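Local structure of secreted effector protein SifA (Salmonella typhimurium, 3CXB) at residues W26-L30 and V123-Y128. The protein acts as a virulence effector in host cells, where it interacts with the host protein PLEKHM2 and is required for endosomal tubulation and the formation of Salmonella-induced filaments. Numbering follows the deposited sequence.
Sequences WWKVL and VMGNLY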
loop_
_atom_site.group_PDB
_atom_site.type_symbol
_atom_site.label_atom_id
_atom_site.label_comp_id
_atom_site.label_asym_id
_atom_site.label_seq_id
_atom_site.Cartn_x
_atom_site.Cartn_y
_atom_site.Cartn_z
ATOM N N TRP A 26 -13.146 -4.855 -26.451
ATOM C CA TRP A 26 -12.267 -3.769 -26.035
ATOM C C TRP A 26 -10.896 -4.247 -25.522
ATOM O O TRP A 26 -9.939 -3.479 -25.499
ATOM C CB TRP A 26 -12.962 -2.891 -25.004
ATOM C CG TRP A 26 -14.138 -2.171 -25.581
ATOM C CD1 TRP A 26 -15.453 -2.376 -25.277
ATOM C CD2 TRP A 26 -14.113 -1.141 -26.577
ATOM N NE1 TRP A 26 -16.250 -1.538 -26.022
ATOM C CE2 TRP A 26 -15.454 -0.770 -26.828
ATOM C CE3 TRP A 26 -13.090 -0.496 -27.281
ATOM C CZ2 TRP A 26 -15.797 0.223 -27.758
ATOM C CZ3 TRP A 26 -13.435 0.496 -28.211
ATOM C CH2 TRP A 26 -14.776 0.841 -28.436
ATOM N N TRP A 27 -10.782 -5.509 -25.127
ATOM C CA TRP A 27 -9.499 -6.011 -24.661
ATOM C C TRP A 27 -8.570 -6.190 -25.874
ATOM O O TRP A 27 -7.429 -5.705 -25.867
ATOM C CB TRP A 27 -9.693 -7.339 -23.923
ATOM C CG TRP A 27 -8.456 -7.889 -23.271
ATOM C CD1 TRP A 27 -7.206 -7.339 -23.277
ATOM C CD2 TRP A 27 -8.340 -9.132 -22.561
ATOM N NE1 TRP A 27 -6.317 -8.162 -22.626
ATOM C CE2 TRP A 27 -6.989 -9.271 -22.178
ATOM C CE3 TRP A 27 -9.246 -10.139 -22.212
ATOM C CZ2 TRP A 27 -6.522 -10.386 -21.466
ATOM C CZ3 TRP A 27 -8.776 -11.249 -21.501
ATOM C CH2 TRP A 27 -7.432 -11.360 -21.140
ATOM N N LYS A 28 -9.057 -6.866 -26.918
ATOM C CA LYS A 28 -8.252 -7.083 -28.127
ATOM C C LYS A 28 -7.806 -5.773 -28.770
ATOM O O LYS A 28 -6.712 -5.684 -29.328
ATOM C CB LYS A 28 -9.016 -7.908 -29.168
ATOM C CG LYS A 28 -9.110 -9.357 -28.825
ATOM C CD LYS A 28 -9.863 -10.116 -29.877
ATOM C CE LYS A 28 -10.111 -11.557 -29.420
ATOM N NZ LYS A 28 -10.839 -12.375 -30.440
ATOM N N VAL A 29 -8.660 -4.761 -28.699
ATOM C CA VAL A 29 -8.315 -3.471 -29.258
ATOM C C VAL A 29 -7.276 -2.801 -28.355
ATOM O O VAL A 29 -6.382 -2.113 -28.834
ATOM C CB VAL A 29 -9.581 -2.569 -29.412
ATOM C CG1 VAL A 29 -10.322 -2.504 -28.120
ATOM C CG2 VAL A 29 -9.197 -1.164 -29.836
ATOM N N LEU A 30 -7.374 -3.020 -27.050
ATOM C CA LEU A 30 -6.425 -2.395 -26.137
ATOM C C LEU A 30 -5.092 -3.091 -26.229
ATOM O O LEU A 30 -4.045 -2.454 -26.229
ATOM C CB LEU A 30 -6.917 -2.466 -24.692
ATOM C CG LEU A 30 -5.830 -2.051 -23.696
ATOM C CD1 LEU A 30 -5.384 -0.632 -23.993
ATOM C CD2 LEU A 30 -6.345 -2.135 -22.302
ATOM N N VAL A 123 -11.603 2.033 -20.564
ATOM C CA VAL A 123 -10.766 1.325 -21.515
ATOM C C VAL A 123 -11.099 1.832 -22.893
ATOM O O VAL A 123 -12.163 1.518 -23.429
ATOM C CB VAL A 123 -11.031 -0.183 -21.501
ATOM C CG1 VAL A 123 -10.202 -0.848 -22.585
ATOM C CG2 VAL A 123 -10.692 -0.769 -20.137
ATOM N N MET A 124 -10.178 2.608 -23.461
ATOM C CA MET A 124 -10.353 3.198 -24.787
ATOM C C MET A 124 -11.468 4.225 -24.743
ATOM O O MET A 124 -12.056 4.561 -25.766
ATOM C CB MET A 124 -10.687 2.119 -25.830
ATOM C CG MET A 124 -9.631 1.008 -25.987
ATOM S SD MET A 124 -7.939 1.631 -26.186
ATOM C CE MET A 124 -8.180 2.707 -27.629
ATOM N N GLY A 125 -11.755 4.713 -23.539
ATOM C CA GLY A 125 -12.795 5.708 -23.353
ATOM C C GLY A 125 -14.076 5.101 -22.826
ATOM O O GLY A 125 -15.010 5.830 -22.530
ATOM N N ASN A 126 -14.126 3.777 -22.701
ATOM C CA ASN A 126 -15.324 3.085 -22.211
ATOM C C ASN A 126 -15.303 2.886 -20.698
ATOM O O ASN A 126 -14.311 2.434 -20.138
ATOM C CB ASN A 126 -15.435 1.736 -22.904
ATOM C CG ASN A 126 -15.374 1.869 -24.401
ATOM O OD1 ASN A 126 -16.297 2.400 -25.020
ATOM N ND2 ASN A 126 -14.272 1.414 -24.997
ATOM N N LEU A 127 -16.396 3.211 -20.024
ATOM C CA LEU A 127 -16.419 3.058 -18.576
ATOM C C LEU A 127 -16.540 1.582 -18.306
ATOM O O LEU A 127 -17.528 0.976 -18.701
ATOM C CB LEU A 127 -17.605 3.816 -18.000
ATOM C CG LEU A 127 -17.997 3.545 -16.557
ATOM C CD1 LEU A 127 -16.829 3.801 -15.638
ATOM C CD2 LEU A 127 -19.184 4.423 -16.199
ATOM N N TYR A 128 -15.542 0.974 -17.674
ATOM C CA TYR A 128 -15.650 -0.461 -17.430
ATOM C C TYR A 128 -16.178 -0.786 -16.056
ATOM O O TYR A 128 -16.684 -1.882 -15.831
ATOM C CB TYR A 128 -14.306 -1.178 -17.652
ATOM C CG TYR A 128 -14.276 -2.051 -18.901
ATOM C CD1 TYR A 128 -14.442 -3.438 -18.817
ATOM C CD2 TYR A 128 -14.188 -1.473 -20.174
ATOM C CE1 TYR A 128 -14.535 -4.225 -19.984
ATOM C CE2 TYR A 128 -14.280 -2.243 -21.329
ATOM C CZ TYR A 128 -14.457 -3.609 -21.235
ATOM O OH TYR A 128 -14.584 -4.332 -22.398
#
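W26 presents one face of its indole to the side-chain amide of N126, whose CG stands 3.6 Å above the ring plane over its centre. The amide and ring planes are 44° apart, so the amide leans over the indole. N126 ND2 donates to V123 O (2.6 Å), bent at the hydrogen (138°), and this bond holds the amide over the ring. The same oxygen also accepts from N126 N.

The other contacts are mostly apolar. M124 CB lies 3.8 Å from W26 CE3, and bends at chi2 and chi3 bring the flexible chain alongside V29 and L30, SD 4.1 Å from L30 CD1. V123, a branched side chain suited to a buried site, has CG1 anti to its backbone N (chi1 176°) and reaches L30 CD2 at 4.1 Å; both also touch helix 42-54. Y128's long ring carries its OH to the indole edge, 3.4 Å from W26 CB, with CE2 as the apolar part.

V123 to N126 form a type I' turn, with M124 and G125 at positive phi; G125, lacking a CB, avoids collision with M124 O. This classic two-residue beta-hairpin connection joins strands 118-123 and 126-132 at the five-stranded antiparallel sheet's edge, and helix 25-34 packs against it.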